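Local coordinates for RNA-binding protein with serine-rich domain 1 (Homo sapiens, PDB 4A8X) that serves as an auxiliary component of the splicing-dependent exon junction complex, its RNA recognition motif domain being required to form the ASAP complex, at residues D19-M22 against E23-T27; V52-N56 against P57-E61. All blocks are in the same frame, centred on the assembly; numbering follows the deposited sequence.

Contact 1: D19-M22 against E23-T27; sequences DHIM and EIFST
S26 and M22 make a double contact one helical turn apart: the S26 hydroxyl donates to M22 O over 2.7 Å (OG to O), and S26 N reaches the same oxygen from the opposite face of its carbonyl plane, its N-H bent to 140°. With OG beside its own backbone N (chi1 -78°), the hydroxyl is turned back along the helix. The M22 chain, bent at chi2, lays its methyl alongside, CE 3.6 Å from S26 OG. On the buried side I21 and F25 lie side by side and point the same way; I21 CG2 meets the ring at F25 CD2, 4.0 Å away, while I21 O sits in plane at the ring's edge and takes the F25 N bond. These residues belong to helix 18-26, the first of the two helices packed on the sheet of the RRM fold. I21 rests on M36 and M22 on I34 of strand 31-39, and F25 reaches I31, I72 and M67. Along H20, E23, I24 and T27 the helix meets the chain of another protein, whose backbone is hydrogen-bonded by both carboxylate oxygens of E23 and by H20 NE2. H20 ND1 is in turn bonded to T17 N, which helps fix the imidazole.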
loop_
_atom_site.group_PDB
_atom_site.type_symbol
_atom_site.label_atom_id
_atom_site.label_comp_id
_atom_site.label_asym_id
_atom_site.label_seq_id
_atom_site.Cartn_x
_atom_site.Cartn_y
_atom_site.Cartn_z
ATOM N N ASP A 19 2.315 -13.809 -3.640
ATOM C CA ASP A 19 2.448 -14.572 -2.379
ATOM C C ASP A 19 1.530 -14.051 -1.268
ATOM O O ASP A 19 1.037 -14.818 -0.430
ATOM C CB ASP A 19 3.911 -14.566 -1.880
ATOM C CG ASP A 19 4.806 -15.623 -2.603
ATOM O OD1 ASP A 19 4.264 -16.564 -3.259
ATOM O OD2 ASP A 19 6.063 -15.526 -2.501
ATOM N N HIS A 20 1.304 -12.741 -1.243
ATOM C CA HIS A 20 0.403 -12.152 -0.273
ATOM C C HIS A 20 -0.995 -12.716 -0.536
ATOM O O HIS A 20 -1.712 -13.073 0.390
ATOM C CB HIS A 20 0.313 -10.621 -0.429
ATOM C CG HIS A 20 1.495 -9.863 0.120
ATOM N ND1 HIS A 20 1.931 -8.693 -0.440
ATOM C CD2 HIS A 20 2.307 -10.106 1.177
ATOM C CE1 HIS A 20 2.970 -8.235 0.246
ATOM N NE2 HIS A 20 3.205 -9.074 1.243
ATOM N N ILE A 21 -1.362 -12.799 -1.806
ATOM C CA ILE A 21 -2.697 -13.257 -2.187
ATOM C C ILE A 21 -2.848 -14.729 -1.820
ATOM O O ILE A 21 -3.899 -15.148 -1.335
ATOM C CB ILE A 21 -2.946 -13.051 -3.703
ATOM C CG1 ILE A 21 -3.071 -11.530 -4.031
ATOM C CG2 ILE A 21 -4.202 -13.794 -4.140
ATOM C CD1 ILE A 21 -4.216 -10.845 -3.328
ATOM N N MET A 22 -1.800 -15.517 -2.053
ATOM C CA MET A 22 -1.810 -16.945 -1.706
ATOM C C MET A 22 -2.014 -17.095 -0.203
ATOM O O MET A 22 -2.875 -17.868 0.252
ATOM C CB MET A 22 -0.475 -17.596 -2.133
ATOM C CG MET A 22 -0.319 -19.107 -1.713
ATOM S SD MET A 22 -1.541 -20.228 -2.497
ATOM C CE MET A 22 -1.122 -21.785 -1.682
ATOM N N GLU A 23 -1.216 -16.362 0.574
ATOM C CA GLU A 23 -1.288 -16.416 2.031
ATOM C C GLU A 23 -2.674 -15.974 2.564
ATOM O O GLU A 23 -3.283 -16.645 3.414
ATOM C CB GLU A 23 -0.171 -15.567 2.642
ATOM C CG GLU A 23 -0.179 -15.552 4.128
ATOM C CD GLU A 23 0.940 -14.723 4.732
ATOM O OE1 GLU A 23 1.878 -14.332 4.019
ATOM O OE2 GLU A 23 0.871 -14.486 5.938
ATOM N N ILE A 24 -3.200 -14.860 2.052
ATOM C CA ILE A 24 -4.426 -14.319 2.583
ATOM C C ILE A 24 -5.633 -15.231 2.238
ATOM O O ILE A 24 -6.453 -15.542 3.093
ATOM C CB ILE A 24 -4.647 -12.869 2.035
ATOM C CG1 ILE A 24 -3.672 -11.897 2.720
ATOM C CG2 ILE A 24 -6.071 -12.437 2.217
ATOM C CD1 ILE A 24 -3.578 -10.521 2.006
ATOM N N PHE A 25 -5.754 -15.629 0.987
ATOM C CA PHE A 25 -6.959 -16.318 0.542
ATOM C C PHE A 25 -6.952 -17.812 0.883
ATOM O O PHE A 25 -7.999 -18.476 0.921
ATOM C CB PHE A 25 -7.182 -16.014 -0.934
ATOM C CG PHE A 25 -7.807 -14.659 -1.122
ATOM C CD1 PHE A 25 -9.165 -14.516 -1.053
ATOM C CD2 PHE A 25 -7.015 -13.522 -1.262
ATOM C CE1 PHE A 25 -9.760 -13.241 -1.153
ATOM C CE2 PHE A 25 -7.599 -12.254 -1.353
ATOM C CZ PHE A 25 -8.988 -12.133 -1.297
ATOM N N SER A 26 -5.774 -18.319 1.191
ATOM C CA SER A 26 -5.654 -19.694 1.679
ATOM C C SER A 26 -6.360 -19.821 3.025
ATOM O O SER A 26 -6.760 -20.925 3.429
ATOM C CB SER A 26 -4.190 -20.101 1.802
ATOM O OG SER A 26 -3.672 -20.415 0.515
ATOM N N THR A 27 -6.528 -18.696 3.716
ATOM C CA THR A 27 -7.388 -18.641 4.905
ATOM C C THR A 27 -8.758 -19.296 4.637
ATOM O O THR A 27 -9.381 -19.809 5.565
ATOM C CB THR A 27 -7.639 -17.156 5.396
ATOM O OG1 THR A 27 -6.391 -16.504 5.637
ATOM C CG2 THR A 27 -8.445 -17.120 6.720
#

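Contact 2: V52-N56 against P57-E61; sequences VEFEN and PDEAE
N56 and E59 exchange hydrogen bonds in both directions, each side chain taking the other's backbone N-H, and their flat end groups also stack, the amide and carboxylate planes only 15° apart. This is a capping box, and it starts helix 57-67 two residues after strand 46-54, where the RRM chain turns from its sheet into its second helix. N56 is the N-cap: with CG held between backbone N and carbonyl carbon (chi1 75°), OD1 swings over the first turn and accepts from E59 N at 3.0 Å (OD1 to N), fairly straight at 157°. In return, E59 OE1 takes N56 N at 3.0 Å, met nearly along its C-O axis though with a more bent N-H. The other carboxylate oxygen, E59 OE2, accepts from K30 N, so both carboxylate oxygens are engaged and tie the helix start to the chain leading into strand 31-39. The E55 carboxylate comes near as well, OE1 4.3 Å from E59 OE2, a like-charge approach that may raise the proton affinity of E55, an effect the K30 N bond probably offsets at E59. An alanine in place of E59 would probably leave N56 N and K30 N without this acceptor and take away the group stacked on the N56 amide, though OD1 could still cap the backbone N. Beneath the box, F54 sets out toward the helix from its CA, and its ring packs against the first turn, the E59 backbone carbonyl carbon over one face. E59 CB lies 3.9 Å from F54 CB, and F54 CD2 comes within 3.7 Å of A60 CA.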
loop_
_atom_site.group_PDB
_atom_site.type_symbol
_atom_site.label_atom_id
_atom_site.label_comp_id
_atom_site.label_asym_id
_atom_site.label_seq_id
_atom_site.Cartn_x
_atom_site.Cartn_y
_atom_site.Cartn_z
ATOM N N VAL A 52 -8.397 -16.008 -8.277
ATOM C CA VAL A 52 -8.088 -17.127 -7.395
ATOM C C VAL A 52 -9.135 -18.244 -7.585
ATOM O O VAL A 52 -10.343 -18.004 -7.482
ATOM C CB VAL A 52 -8.019 -16.669 -5.915
ATOM C CG1 VAL A 52 -7.762 -17.846 -5.004
ATOM C CG2 VAL A 52 -6.892 -15.611 -5.741
ATOM N N GLU A 53 -8.670 -19.453 -7.878
ATOM C CA GLU A 53 -9.579 -20.588 -8.051
ATOM C C GLU A 53 -9.388 -21.557 -6.908
ATOM O O GLU A 53 -8.268 -22.006 -6.658
ATOM C CB GLU A 53 -9.335 -21.289 -9.391
ATOM C CG GLU A 53 -10.161 -22.542 -9.527
ATOM C CD GLU A 53 -10.109 -23.143 -10.906
ATOM O OE1 GLU A 53 -9.190 -23.949 -11.163
ATOM O OE2 GLU A 53 -11.003 -22.822 -11.724
ATOM N N PHE A 54 -10.486 -21.869 -6.223
ATOM C CA PHE A 54 -10.462 -22.775 -5.088
ATOM C C PHE A 54 -10.840 -24.181 -5.546
ATOM O O PHE A 54 -11.292 -24.382 -6.677
ATOM C CB PHE A 54 -11.421 -22.317 -4.005
ATOM C CG PHE A 54 -11.007 -21.043 -3.331
ATOM C CD1 PHE A 54 -10.104 -21.073 -2.254
ATOM C CD2 PHE A 54 -11.507 -19.816 -3.762
ATOM C CE1 PHE A 54 -9.716 -19.901 -1.622
ATOM C CE2 PHE A 54 -11.097 -18.615 -3.155
ATOM C CZ PHE A 54 -10.196 -18.661 -2.065
ATOM N N GLU A 55 -10.646 -25.140 -4.655
ATOM C CA GLU A 55 -10.973 -26.527 -4.915
ATOM C C GLU A 55 -12.483 -26.788 -4.951
ATOM O O GLU A 55 -12.952 -27.697 -5.658
ATOM C CB GLU A 55 -10.301 -27.390 -3.834
ATOM C CG GLU A 55 -10.484 -28.846 -4.055
ATOM C CD GLU A 55 -9.894 -29.708 -2.940
ATOM O OE1 GLU A 55 -9.623 -29.187 -1.815
ATOM O OE2 GLU A 55 -9.705 -30.915 -3.215
ATOM N N ASN A 56 -13.255 -26.040 -4.172
ATOM C CA ASN A 56 -14.698 -26.278 -4.174
ATOM C C ASN A 56 -15.502 -25.010 -3.961
ATOM O O ASN A 56 -14.997 -24.016 -3.452
ATOM C CB ASN A 56 -15.090 -27.403 -3.168
ATOM C CG ASN A 56 -15.056 -26.948 -1.726
ATOM O OD1 ASN A 56 -15.706 -25.970 -1.371
ATOM N ND2 ASN A 56 -14.325 -27.672 -0.877
ATOM N N PRO A 57 -16.746 -25.005 -4.423
ATOM C CA PRO A 57 -17.588 -23.810 -4.360
ATOM C C PRO A 57 -17.812 -23.265 -2.961
ATOM O O PRO A 57 -17.980 -22.062 -2.831
ATOM C CB PRO A 57 -18.929 -24.289 -4.933
ATOM C CG PRO A 57 -18.599 -25.487 -5.738
ATOM C CD PRO A 57 -17.454 -26.145 -5.029
ATOM N N ASP A 58 -17.861 -24.121 -1.945
ATOM C CA ASP A 58 -18.059 -23.663 -0.570
ATOM C C ASP A 58 -16.915 -22.720 -0.159
ATOM O O ASP A 58 -17.125 -21.707 0.467
ATOM C CB ASP A 58 -18.121 -24.877 0.360
ATOM C CG ASP A 58 -19.321 -25.783 0.052
ATOM O OD1 ASP A 58 -20.397 -25.235 -0.248
ATOM O OD2 ASP A 58 -19.196 -27.023 0.100
ATOM N N GLU A 59 -15.704 -23.076 -0.515
ATOM C CA GLU A 59 -14.553 -22.242 -0.211
ATOM C C GLU A 59 -14.638 -20.869 -0.913
ATOM O O GLU A 59 -14.456 -19.817 -0.279
ATOM C CB GLU A 59 -13.300 -22.972 -0.662
ATOM C CG GLU A 59 -12.872 -24.099 0.251
ATOM C CD GLU A 59 -11.906 -25.013 -0.449
ATOM O OE1 GLU A 59 -11.963 -25.079 -1.693
ATOM O OE2 GLU A 59 -11.069 -25.642 0.225
ATOM N N ALA A 60 -14.922 -20.878 -2.218
ATOM C CA ALA A 60 -15.074 -19.617 -2.960
ATOM C C ALA A 60 -16.162 -18.724 -2.362
ATOM O O ALA A 60 -15.972 -17.498 -2.192
ATOM C CB ALA A 60 -15.333 -19.885 -4.452
ATOM N N GLU A 61 -17.303 -19.324 -2.041
ATOM C CA GLU A 61 -18.369 -18.626 -1.329
ATOM C C GLU A 61 -17.865 -17.987 -0.028
ATOM O O GLU A 61 -18.199 -16.834 0.282
ATOM C CB GLU A 61 -19.475 -19.631 -0.963
ATOM C CG GLU A 61 -20.781 -19.009 -0.631
ATOM C CD GLU A 61 -21.912 -20.037 -0.742
ATOM O OE1 GLU A 61 -22.378 -20.299 -1.873
ATOM O OE2 GLU A 61 -22.303 -20.607 0.291
#

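Contact 1 lies within the first RRM helix and contact 2 at the start of the second, with centres about 13 Å apart. They meet directly in the core between helices and sheet: F25 O is 3.4 Å from F54 CE1, and I21 CG2 packs on V52 CG2 at 3.6 Å. I31 joins them further, touched by F25 and S26 from contact 1 and by V52 and F54 from contact 2. Their outer surfaces differ. The partner-facing side of contact 1 is in keeping with this domain's interaction with SAP18 and ACIN1, whereas no other protein chain of the assembly touches 52-56 or 57-61.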